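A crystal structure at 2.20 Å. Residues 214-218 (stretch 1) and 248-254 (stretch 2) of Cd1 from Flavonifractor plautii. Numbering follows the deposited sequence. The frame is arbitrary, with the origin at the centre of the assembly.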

# COMPACT_ATOMS: atom_id res chain seq x y z
N GLY A 214 -16.61 3.17 3.95
CA GLY A 214 -15.83 3.56 5.12
C GLY A 214 -16.37 4.80 5.81
O GLY A 214 -17.52 5.20 5.65
N VAL A 215 -15.50 5.41 6.62
CA VAL A 215 -15.83 6.61 7.39
C VAL A 215 -15.18 7.85 6.77
O VAL A 215 -15.84 8.87 6.59
CB VAL A 215 -15.43 6.45 8.87
CG1 VAL A 215 -15.52 7.79 9.60
CG2 VAL A 215 -16.31 5.42 9.57
N CYS A 216 -13.88 7.78 6.47
CA CYS A 216 -13.18 8.86 5.76
C CYS A 216 -13.79 8.98 4.37
O CYS A 216 -13.69 8.05 3.56
CB CYS A 216 -11.67 8.60 5.68
SG CYS A 216 -10.67 9.79 4.70
N PRO A 217 -14.43 10.10 4.06
CA PRO A 217 -15.03 10.25 2.72
C PRO A 217 -13.99 10.29 1.62
O PRO A 217 -14.32 10.05 0.45
CB PRO A 217 -15.80 11.57 2.81
CG PRO A 217 -15.83 11.92 4.29
CD PRO A 217 -14.63 11.29 4.89
N HIS A 218 -12.75 10.56 1.95
CA HIS A 218 -11.71 10.66 0.96
C HIS A 218 -10.92 9.35 0.83
O HIS A 218 -10.77 8.86 -0.24
CB HIS A 218 -10.82 11.84 1.31
CG HIS A 218 -9.57 11.93 0.50
ND1 HIS A 218 -9.55 12.42 -0.78
CD2 HIS A 218 -8.30 11.59 0.79
CE1 HIS A 218 -8.32 12.38 -1.24
NE2 HIS A 218 -7.55 11.88 -0.31
N LYS A 248 -23.71 5.90 14.56
CA LYS A 248 -23.14 6.02 13.22
C LYS A 248 -22.02 7.06 13.24
O LYS A 248 -22.22 8.20 13.68
CB LYS A 248 -24.20 6.40 12.19
CG LYS A 248 -25.04 5.24 11.67
CD LYS A 248 -25.94 5.67 10.51
CE LYS A 248 -26.71 4.49 9.91
NZ LYS A 248 -26.41 4.26 8.46
N TYR A 249 -20.84 6.67 12.76
CA TYR A 249 -19.68 7.54 12.78
C TYR A 249 -19.49 8.22 11.42
O TYR A 249 -19.77 7.65 10.37
CB TYR A 249 -18.42 6.75 13.15
CG TYR A 249 -18.48 6.11 14.52
CD1 TYR A 249 -18.20 6.84 15.66
CD2 TYR A 249 -18.82 4.77 14.67
CE1 TYR A 249 -18.25 6.27 16.91
CE2 TYR A 249 -18.87 4.19 15.93
CZ TYR A 249 -18.58 4.95 17.04
OH TYR A 249 -18.63 4.41 18.31
N SER A 250 -19.02 9.46 11.47
CA SER A 250 -18.75 10.24 10.27
C SER A 250 -17.50 11.08 10.51
O SER A 250 -17.11 11.34 11.65
CB SER A 250 -19.93 11.14 9.94
OG SER A 250 -20.35 11.84 11.10
N PHE A 251 -16.88 11.53 9.41
CA PHE A 251 -15.59 12.21 9.50
C PHE A 251 -15.61 13.47 8.66
O PHE A 251 -15.83 13.41 7.45
CB PHE A 251 -14.46 11.26 9.06
CG PHE A 251 -13.08 11.87 9.13
CD1 PHE A 251 -12.55 12.26 10.35
CD2 PHE A 251 -12.32 12.01 7.99
CE1 PHE A 251 -11.28 12.81 10.42
CE2 PHE A 251 -11.05 12.56 8.05
CZ PHE A 251 -10.53 12.96 9.27
N THR A 252 -15.37 14.62 9.30
CA THR A 252 -15.31 15.90 8.60
C THR A 252 -13.92 16.52 8.76
O THR A 252 -13.17 16.21 9.69
CB THR A 252 -16.37 16.88 9.11
OG1 THR A 252 -16.26 17.02 10.54
CG2 THR A 252 -17.77 16.39 8.76
N PHE A 253 -13.60 17.43 7.84
CA PHE A 253 -12.29 18.07 7.81
C PHE A 253 -12.40 19.33 6.98
O PHE A 253 -13.23 19.42 6.07
CB PHE A 253 -11.22 17.13 7.23
CG PHE A 253 -11.55 16.62 5.86
CD1 PHE A 253 -11.13 17.29 4.73
CD2 PHE A 253 -12.29 15.46 5.71
CE1 PHE A 253 -11.43 16.82 3.48
CE2 PHE A 253 -12.60 14.97 4.46
CZ PHE A 253 -12.17 15.65 3.34
N PRO A 254 -11.64 20.33 7.35
CA PRO A 254 -11.61 21.58 6.61
C PRO A 254 -11.12 21.23 5.27
O PRO A 254 -10.12 20.61 5.14
CB PRO A 254 -10.56 22.39 7.34
CG PRO A 254 -9.78 21.42 8.11
CD PRO A 254 -10.75 20.37 8.50
O HOH W 1 -18.42 10.24 7.01

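How do the two backbones lie against each other? Stretch 2 runs as a strand through Thr252, while stretch 1 has no regular helix or strand. They come nearest at Val215 and Cys216, whose CA atoms sit 5.5 Å from Ser250 CA and 5.6 Å from Phe251 CA, respectively. No direct hydrogen bond crosses between them. A water joins the chains instead: it donates to Val215 O at 3.0 Å and accepts from Phe251 N at 3.1 Å, so a carbonyl and an amide that do not pair directly are both satisfied through one molecule.

What does Val215 do at the contact? Its side chain, with chi1 in the t well, points toward the strand and lies along it. CG1 packs 3.7 Å from Phe251 CB, and CG2 approaches Tyr249 CB at 4.4 Å. Between these two, Ser250 directs its own CB away, leaving its backbone to meet the valine, with Val215 CG1 3.9 Å from Ser250 C.

Why is Phe251 so central? Strand alternation turns its side chain toward stretch 1, where it touches three consecutive residues and is buried. Beyond Val215, Cys216 CB lies 4.2 Å from Phe251 CD2; the sulfur, which is bonded covalently to a group elsewhere in the structure, stands 5.3 Å (SG) from the centroid of the Phe251 ring in an oblique approach.

How does Pro217 meet the two aromatic rings? Its CD reaches the edges of both rings, 3.9 Å from Phe251 CD2 and 4.2 Å from Phe253 CE2, so one methylene serves two apolar contacts. Pro217 CG also comes within 3.5 Å of Phe251 O, a van der Waals approach to the backbone. Dispersion and the exclusion of water from apolar surface, rather than direct polar pairing, thus characterise the side-chain packing.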